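PDB 4UHP: bacteriocin immunity protein from Pseudomonas aeruginosa, which binds the DNase component of pyocin AP41 in a tight complex and so probably protects the producing cell from its own toxin. Local coordinates for residues 18-22 with 37-42. Numbering follows the deposited sequence.
Sequences IIEEF and RMDKLV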
loop_
_atom_site.group_PDB
_atom_site.type_symbol
_atom_site.label_atom_id
_atom_site.label_comp_id
_atom_site.label_asym_id
_atom_site.label_seq_id
_atom_site.Cartn_x
_atom_site.Cartn_y
_atom_site.Cartn_z
ATOM N N ILE D 18 1.632 5.646 17.542
ATOM C CA ILE D 18 1.281 5.959 16.161
ATOM C C ILE D 18 1.643 4.810 15.225
ATOM O O ILE D 18 0.864 4.447 14.339
ATOM C CB ILE D 18 1.983 7.244 15.676
ATOM C CG1 ILE D 18 1.531 8.449 16.501
ATOM C CG2 ILE D 18 1.715 7.485 14.201
ATOM C CD1 ILE D 18 2.167 9.747 16.065
ATOM N N ILE D 19 2.828 4.239 15.429
ATOM C CA ILE D 19 3.315 3.165 14.571
ATOM C C ILE D 19 2.426 1.923 14.661
ATOM O O ILE D 19 2.193 1.241 13.661
ATOM C CB ILE D 19 4.765 2.785 14.922
ATOM C CG1 ILE D 19 5.664 4.020 14.855
ATOM C CG2 ILE D 19 5.280 1.719 13.974
ATOM C CD1 ILE D 19 5.615 4.730 13.515
ATOM N N GLU D 20 1.912 1.647 15.854
ATOM C CA GLU D 20 1.042 0.495 16.066
ATOM C C GLU D 20 -0.215 0.568 15.199
ATOM O O GLU D 20 -0.824 -0.453 14.884
ATOM C CB GLU D 20 0.658 0.385 17.543
ATOM C CG GLU D 20 1.790 -0.090 18.440
ATOM C CD GLU D 20 1.456 0.010 19.915
ATOM O OE1 GLU D 20 0.502 0.738 20.265
ATOM O OE2 GLU D 20 2.155 -0.633 20.726
ATOM N N GLU D 21 -0.589 1.781 14.808
ATOM C CA GLU D 21 -1.790 1.991 14.012
ATOM C C GLU D 21 -1.603 1.471 12.583
ATOM O O GLU D 21 -2.570 1.303 11.842
ATOM C CB GLU D 21 -2.166 3.478 14.012
ATOM C CG GLU D 21 -3.612 3.764 13.642
ATOM C CD GLU D 21 -4.134 5.061 14.245
ATOM O OE1 GLU D 21 -3.490 5.595 15.174
ATOM O OE2 GLU D 21 -5.188 5.547 13.786
ATOM N N PHE D 22 -0.356 1.200 12.208
ATOM C CA PHE D 22 -0.058 0.609 10.907
ATOM C C PHE D 22 -0.182 -0.915 10.932
ATOM O O PHE D 22 0.142 -1.587 9.953
ATOM C CB PHE D 22 1.346 1.009 10.447
ATOM C CG PHE D 22 1.486 2.471 10.141
ATOM C CD1 PHE D 22 1.187 2.961 8.882
ATOM C CD2 PHE D 22 1.908 3.357 11.116
ATOM C CE1 PHE D 22 1.311 4.307 8.600
ATOM C CE2 PHE D 22 2.033 4.703 10.840
ATOM C CZ PHE D 22 1.733 5.179 9.580
ATOM N N ARG D 37 -6.795 8.793 6.915
ATOM C CA ARG D 37 -6.086 8.904 8.185
ATOM C C ARG D 37 -4.706 8.264 8.080
ATOM O O ARG D 37 -3.714 8.832 8.535
ATOM C CB ARG D 37 -6.873 8.259 9.329
ATOM C CG ARG D 37 -6.029 8.066 10.584
ATOM C CD ARG D 37 -6.857 7.803 11.828
ATOM N NE ARG D 37 -5.995 7.667 13.000
ATOM C CZ ARG D 37 -5.553 8.688 13.727
ATOM N NH1 ARG D 37 -5.901 9.929 13.413
ATOM N NH2 ARG D 37 -4.765 8.470 14.769
ATOM N N MET D 38 -4.643 7.081 7.479
ATOM C CA MET D 38 -3.366 6.399 7.315
ATOM C C MET D 38 -2.470 7.175 6.350
ATOM O O MET D 38 -1.253 7.227 6.533
ATOM C CB MET D 38 -3.578 4.962 6.835
ATOM C CG MET D 38 -4.421 4.115 7.781
ATOM S SD MET D 38 -3.917 4.249 9.516
ATOM C CE MET D 38 -2.239 3.633 9.434
ATOM N N ASP D 39 -3.076 7.789 5.334
ATOM C CA ASP D 39 -2.349 8.686 4.439
ATOM C C ASP D 39 -1.662 9.787 5.244
ATOM O O ASP D 39 -0.480 10.070 5.047
ATOM C CB ASP D 39 -3.289 9.305 3.399
ATOM C CG ASP D 39 -3.659 8.336 2.286
ATOM O OD1 ASP D 39 -3.394 7.126 2.432
ATOM O OD2 ASP D 39 -4.225 8.783 1.266
ATOM N N LYS D 40 -2.413 10.392 6.160
ATOM C CA LYS D 40 -1.894 11.464 7.000
ATOM C C LYS D 40 -0.767 10.981 7.912
ATOM O O LYS D 40 0.220 11.687 8.116
ATOM C CB LYS D 40 -3.015 12.071 7.846
ATOM C CG LYS D 40 -2.554 13.203 8.753
ATOM C CD LYS D 40 -3.621 13.592 9.762
ATOM C CE LYS D 40 -3.099 14.648 10.723
ATOM N NZ LYS D 40 -4.104 15.000 11.764
ATOM N N LEU D 41 -0.923 9.779 8.458
ATOM C CA LEU D 41 0.064 9.231 9.387
ATOM C C LEU D 41 1.372 8.890 8.678
ATOM O O LEU D 41 2.455 9.122 9.216
ATOM C CB LEU D 41 -0.491 7.992 10.092
ATOM C CG LEU D 41 -1.668 8.217 11.044
ATOM C CD1 LEU D 41 -2.044 6.920 11.739
ATOM C CD2 LEU D 41 -1.342 9.300 12.060
ATOM N N VAL D 42 1.264 8.338 7.474
ATOM C CA VAL D 42 2.435 8.011 6.665
ATOM C C VAL D 42 3.265 9.249 6.351
ATOM O O VAL D 42 4.477 9.267 6.560
ATOM C CB VAL D 42 2.043 7.343 5.331
ATOM C CG1 VAL D 42 3.225 7.346 4.366
ATOM C CG2 VAL D 42 1.541 5.931 5.564
#
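Glu-21 and Phe-22 bury the most surface against helix 31-49, the first chiefly through a salt bridge, the second through apolar packing. The carboxylate of Glu-21 lies at the edge of the Arg-37 guanidinium in a bidentate salt bridge: NE of Arg-37 donates to OE2 of Glu-21 over a very short 2.4 Å, and NH2 of Arg-37 reaches OE1 of Glu-21 at 3.2 Å. Next to this pair, CD1 of Leu-41 sits 3.8 Å from CD of Glu-21, so an apolar methyl lines the buried acid. Residues 18 and 19 lie in helix 12-19 and 37-42 in helix 31-49, the first two helices of the four-helix immunity-protein fold. The Phe-22 ring packs against the latter: CE of Met-38 makes a CH-pi contact over one face, 3.9 Å from the centroid, CG2 of Val-42 approaches the edge, 3.5 Å from CE1 of Phe-22, and CB of Leu-41 lies 3.6 Å from CZ of Phe-22. Phe-22, Met-38 and Val-42 each also touch an aromatic side chain of the neighbouring toxin chain.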